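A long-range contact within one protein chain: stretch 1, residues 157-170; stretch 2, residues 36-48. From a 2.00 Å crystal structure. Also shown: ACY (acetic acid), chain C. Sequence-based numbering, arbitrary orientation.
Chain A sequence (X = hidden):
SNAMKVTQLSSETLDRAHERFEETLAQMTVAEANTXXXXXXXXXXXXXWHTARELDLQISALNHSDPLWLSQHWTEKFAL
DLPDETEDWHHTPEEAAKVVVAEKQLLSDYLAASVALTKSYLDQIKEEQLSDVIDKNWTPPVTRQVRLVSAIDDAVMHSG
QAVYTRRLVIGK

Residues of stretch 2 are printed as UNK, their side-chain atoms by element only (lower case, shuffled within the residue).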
# COMPACT_ATOMS: atom_id res chain seq x y z
N MSE A 157 -0.36 1.44 -2.05
CA MSE A 157 -1.52 2.01 -1.40
C MSE A 157 -2.75 2.10 -2.35
O MSE A 157 -3.89 1.84 -1.94
CB MSE A 157 -1.10 3.39 -0.86
CG MSE A 157 -2.19 4.19 -0.46
SE MSE A 157 -2.93 5.42 -1.82
CE MSE A 157 -3.10 6.72 -0.42
N HIS A 158 -2.53 2.48 -3.60
CA HIS A 158 -3.62 2.45 -4.60
C HIS A 158 -4.19 1.07 -4.88
O HIS A 158 -5.38 0.95 -5.15
CB HIS A 158 -3.23 3.18 -5.91
CG HIS A 158 -3.24 4.67 -5.75
ND1 HIS A 158 -2.09 5.42 -5.78
CD2 HIS A 158 -4.24 5.52 -5.41
CE1 HIS A 158 -2.40 6.70 -5.55
NE2 HIS A 158 -3.69 6.78 -5.31
N SER A 159 -3.36 0.04 -4.78
CA SER A 159 -3.83 -1.35 -4.98
C SER A 159 -4.82 -1.74 -3.87
O SER A 159 -5.84 -2.38 -4.13
CB SER A 159 -2.64 -2.32 -5.13
OG SER A 159 -1.99 -2.59 -3.90
N GLY A 160 -4.57 -1.27 -2.64
CA GLY A 160 -5.51 -1.43 -1.55
C GLY A 160 -6.80 -0.71 -1.79
O GLY A 160 -7.88 -1.26 -1.55
N GLN A 161 -6.71 0.52 -2.28
CA GLN A 161 -7.95 1.27 -2.59
C GLN A 161 -8.77 0.57 -3.67
O GLN A 161 -9.99 0.58 -3.64
CB GLN A 161 -7.60 2.73 -2.99
CG GLN A 161 -7.10 3.56 -1.82
CD GLN A 161 -6.60 4.96 -2.20
OE1 GLN A 161 -6.44 5.26 -3.38
NE2 GLN A 161 -6.39 5.81 -1.18
N ALA A 162 -8.10 -0.03 -4.64
CA ALA A 162 -8.83 -0.75 -5.73
C ALA A 162 -9.70 -1.88 -5.22
O ALA A 162 -10.78 -2.12 -5.74
CB ALA A 162 -7.84 -1.29 -6.78
N VAL A 163 -9.22 -2.58 -4.19
CA VAL A 163 -10.03 -3.62 -3.52
C VAL A 163 -11.33 -3.07 -2.96
O VAL A 163 -12.39 -3.67 -3.12
CB VAL A 163 -9.23 -4.27 -2.40
CG1 VAL A 163 -10.11 -5.19 -1.58
CG2 VAL A 163 -8.01 -5.01 -2.98
N TYR A 164 -11.23 -1.91 -2.31
CA TYR A 164 -12.40 -1.23 -1.74
C TYR A 164 -13.39 -0.75 -2.80
O TYR A 164 -14.58 -0.95 -2.66
CB TYR A 164 -11.93 -0.12 -0.75
CG TYR A 164 -11.78 -0.61 0.69
CD1 TYR A 164 -11.57 -1.95 0.99
CD2 TYR A 164 -11.87 0.26 1.75
CE1 TYR A 164 -11.48 -2.41 2.31
CE2 TYR A 164 -11.79 -0.19 3.05
CZ TYR A 164 -11.59 -1.54 3.32
OH TYR A 164 -11.50 -2.00 4.62
N THR A 165 -12.90 -0.10 -3.84
CA THR A 165 -13.78 0.30 -4.93
C THR A 165 -14.50 -0.92 -5.52
O THR A 165 -15.69 -0.86 -5.83
CB THR A 165 -13.00 0.96 -6.05
OG1 THR A 165 -12.48 2.21 -5.60
CG2 THR A 165 -13.93 1.20 -7.27
N ARG A 166 -13.77 -2.01 -5.72
CA ARG A 166 -14.36 -3.25 -6.23
C ARG A 166 -15.50 -3.70 -5.33
O ARG A 166 -16.60 -4.02 -5.82
CB ARG A 166 -13.31 -4.37 -6.32
CG ARG A 166 -13.79 -5.69 -6.95
CD ARG A 166 -12.93 -6.88 -6.50
NE ARG A 166 -13.17 -7.27 -5.11
CZ ARG A 166 -12.22 -7.64 -4.23
NH1 ARG A 166 -12.58 -7.99 -3.00
NH2 ARG A 166 -10.93 -7.67 -4.56
N ARG A 167 -15.26 -3.74 -4.03
CA ARG A 167 -16.29 -4.11 -3.06
C ARG A 167 -17.52 -3.23 -3.13
O ARG A 167 -18.64 -3.72 -3.08
CB ARG A 167 -15.72 -4.18 -1.63
CG ARG A 167 -14.70 -5.31 -1.45
CD ARG A 167 -13.99 -5.24 -0.12
NE ARG A 167 -13.03 -6.34 0.06
CZ ARG A 167 -12.38 -6.59 1.20
NH1 ARG A 167 -12.59 -5.86 2.29
NH2 ARG A 167 -11.51 -7.59 1.26
N LEU A 168 -17.31 -1.92 -3.29
CA LEU A 168 -18.42 -0.99 -3.41
C LEU A 168 -19.18 -1.15 -4.71
O LEU A 168 -20.39 -0.97 -4.75
CB LEU A 168 -17.90 0.46 -3.31
CG LEU A 168 -17.27 0.85 -1.99
CD1 LEU A 168 -16.56 2.17 -2.09
CD2 LEU A 168 -18.36 0.88 -0.91
N VAL A 169 -18.48 -1.53 -5.77
CA VAL A 169 -19.09 -1.57 -7.09
C VAL A 169 -19.80 -2.89 -7.35
O VAL A 169 -20.92 -2.91 -7.89
CB VAL A 169 -18.05 -1.27 -8.22
CG1 VAL A 169 -18.67 -1.50 -9.60
CG2 VAL A 169 -17.50 0.16 -8.08
N ILE A 170 -19.17 -4.00 -6.97
CA ILE A 170 -19.74 -5.32 -7.24
C ILE A 170 -20.17 -6.11 -6.00
O ILE A 170 -20.58 -7.25 -6.12
CB ILE A 170 -18.78 -6.19 -8.13
CG1 ILE A 170 -17.62 -6.78 -7.35
CG2 ILE A 170 -18.22 -5.37 -9.29
CD1 ILE A 170 -16.77 -7.77 -8.18
N UNK A 36 -17.15 4.76 -11.16
CA UNK A 36 -16.68 5.43 -9.94
C UNK A 36 -17.84 5.56 -8.97
O UNK A 36 -18.86 6.18 -9.30
c UNK A 36 -15.87 6.71 -10.24
c UNK A 36 -14.89 9.86 -8.78
c UNK A 36 -16.55 7.97 -10.52
se UNK A 36 -15.14 9.37 -10.65
N UNK A 37 -17.75 4.86 -7.82
CA UNK A 37 -18.91 4.80 -6.92
C UNK A 37 -19.28 6.09 -6.14
O UNK A 37 -20.37 6.15 -5.57
c UNK A 37 -18.57 3.63 -5.96
c UNK A 37 -16.63 4.04 -7.33
c UNK A 37 -17.14 3.40 -6.06
N UNK A 38 -18.43 7.11 -6.15
CA UNK A 38 -18.68 8.35 -5.40
C UNK A 38 -17.69 9.40 -5.85
O UNK A 38 -16.64 9.07 -6.40
c UNK A 38 -18.55 8.11 -3.88
N UNK A 39 -18.01 10.69 -5.63
CA UNK A 39 -17.09 11.76 -6.04
C UNK A 39 -15.62 11.59 -5.65
O UNK A 39 -14.74 11.96 -6.44
c UNK A 39 -19.27 11.23 -5.08
c UNK A 39 -19.16 12.71 -5.35
c UNK A 39 -17.71 13.01 -5.39
N UNK A 40 -15.36 11.01 -4.47
CA UNK A 40 -14.02 10.90 -3.91
C UNK A 40 -13.49 9.47 -3.91
O UNK A 40 -12.42 9.22 -3.39
c UNK A 40 -13.98 11.45 -2.46
c UNK A 40 -14.58 13.29 -0.78
c UNK A 40 -13.75 13.85 -3.08
c UNK A 40 -14.55 12.86 -2.24
N UNK A 41 -14.25 8.54 -4.47
CA UNK A 41 -13.87 7.17 -4.61
C UNK A 41 -13.64 6.90 -6.10
O UNK A 41 -14.59 6.88 -6.90
c UNK A 41 -15.28 6.58 -2.60
c UNK A 41 -14.09 6.47 -1.63
c UNK A 41 -14.95 6.23 -4.05
c UNK A 41 -14.51 4.76 -4.23
N UNK A 42 -12.38 6.76 -6.47
CA UNK A 42 -11.97 6.49 -7.85
C UNK A 42 -12.37 5.09 -8.34
O UNK A 42 -12.45 4.12 -7.56
c UNK A 42 -9.43 10.45 -8.44
n UNK A 42 -9.70 11.30 -7.23
c UNK A 42 -10.35 9.22 -8.55
c UNK A 42 -9.88 8.10 -7.58
c UNK A 42 -10.44 6.70 -8.00
N UNK A 43 -12.64 4.98 -9.63
CA UNK A 43 -12.86 3.70 -10.29
C UNK A 43 -11.60 2.88 -10.28
O UNK A 43 -10.49 3.43 -10.15
o UNK A 43 -12.29 4.46 -12.57
c UNK A 43 -13.30 3.91 -11.74
N UNK A 44 -11.75 1.57 -10.43
CA UNK A 44 -10.58 0.69 -10.60
C UNK A 44 -9.82 1.07 -11.87
O UNK A 44 -8.60 1.10 -11.85
c UNK A 44 -11.49 -1.18 -9.19
c UNK A 44 -10.96 -0.82 -10.57
c UNK A 44 -9.78 -1.72 -10.94
N UNK A 45 -10.52 1.43 -12.93
CA UNK A 45 -9.85 1.90 -14.15
C UNK A 45 -8.97 3.12 -13.85
O UNK A 45 -7.78 3.15 -14.23
o UNK A 45 -11.47 1.08 -15.73
c UNK A 45 -10.82 2.26 -15.26
c UNK A 45 -10.09 2.93 -16.45
N UNK A 46 -9.52 4.12 -13.14
CA UNK A 46 -8.70 5.31 -12.78
C UNK A 46 -7.48 4.94 -11.93
O UNK A 46 -6.37 5.41 -12.17
c UNK A 46 -9.54 6.35 -12.05
c UNK A 46 -7.86 8.05 -10.86
c UNK A 46 -6.29 8.05 -9.01
n UNK A 46 -8.25 9.83 -12.17
c UNK A 46 -9.03 8.81 -12.61
c UNK A 46 -7.50 9.40 -11.10
c UNK A 46 -7.25 7.37 -9.80
c UNK A 46 -8.84 7.70 -11.85
c UNK A 46 -5.95 9.40 -9.28
c UNK A 46 -6.56 10.09 -10.30
N UNK A 47 -7.69 4.07 -10.93
CA UNK A 47 -6.62 3.66 -10.01
C UNK A 47 -5.48 2.94 -10.72
O UNK A 47 -4.31 3.19 -10.45
c UNK A 47 -8.05 3.56 -7.90
c UNK A 47 -8.93 2.66 -7.05
c UNK A 47 -7.18 2.77 -8.88
c UNK A 47 -7.12 4.46 -6.99
N UNK A 48 -5.82 2.02 -11.61
CA UNK A 48 -4.80 1.28 -12.38
C UNK A 48 -4.10 2.16 -13.40
O UNK A 48 -2.91 2.09 -13.53
se UNK A 48 -6.03 -2.69 -13.23
c UNK A 48 -5.42 0.10 -13.11
c UNK A 48 -5.50 -1.07 -12.30
c UNK A 48 -4.41 -3.44 -13.94
C ACY C . -9.50 -9.16 -1.22
O ACY C . -8.98 -9.06 -2.37
OXT ACY C . -10.73 -8.98 -0.99
CH3 ACY C . -8.62 -9.53 -0.03

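Position 36 carries an unbranched chain of two carbons, selenium and a final carbon, and its CA-to-CB bond points away from stretch 1: selenomethionine, Met36. At position 37 three carbons close a ring onto the backbone nitrogen and rest on Thr165, Leu168 and Val169, so it is Pro37. Its CG lies 3.8 Å from Val169 CG2 and 4.1 Å from Leu168 CB, a compact apolar surface against the last turn of the helix.

Position 38 has one side-chain carbon and no contact: Ala38, whose backbone O anchors a type I turn running to position 41. Position 39 closes another three-carbon ring, Pro39, exposed and beyond reach; its phi of -48° suits that turn. Position 40 has four carbons forked at the second, Leu40, also out of reach, with the turn's phi/psi of -110/4.

Position 41 has four carbons forked at the first, one arm two carbons long, touching Thr165 and Leu168. This is Ile41, whose backbone N closes the turn on Ala38 O at 3.1 Å. Its CG2 meets Leu168 CD1 at 3.9 Å and Thr165 OG1 at 3.5 Å, so the branch near the backbone fills space beside the helix. Position 42 holds four carbons in a row ending in nitrogen: Lys42. The end of its chain leads away; the contact is made by the backbone, where Thr165 OG1 donates a hydrogen bond to Lys42 O at 2.7 Å.

Position 43 shows one carbon and one oxygen, Ser43. Its CA-to-CB bond points away from stretch 1, and Ser43 OG accepts from the backbone N of position 46 at 2.8 Å, capping the helix that follows. Position 44, one carbon carrying two more, packs on Ala162 and Thr165: Val44, its CG2 3.6 Å from Ala162 O and 3.9 Å from Thr165 CG2. Position 45, one carbon bearing an oxygen and a carbon, is Thr45, out of reach; its hydroxyl is hydrogen-bonded just outside the stretch.

Position 46 has one carbon, then fused five- and six-membered rings with a single nitrogen: Trp46, whose NE1 is hydrogen-bonded elsewhere in the structure. Position 47 has four carbons forked at the second, lying among His158, Gln161, Ala162 and Thr165: Leu47, the most covered residue. Its CD2 reaches His158 CD2 at 3.5 Å, while CD1 lies 3.7 Å from Ala162 CA. Position 48, again two carbons, selenium and a carbon, is selenomethionine Met48, its CA-to-CB bond pointing away.

The helices run nearly antiparallel, axes 9.5 Å apart. Leu47 is the knob; Ala162 CA lies 5.4 Å from Val44 CA. Pro37 and Ile41 extend the apolar packing, and the Thr165 hydrogen bond pins the loop before the capped helix.

Stretch 2 (36-48) MPAPLIKSVTWLM
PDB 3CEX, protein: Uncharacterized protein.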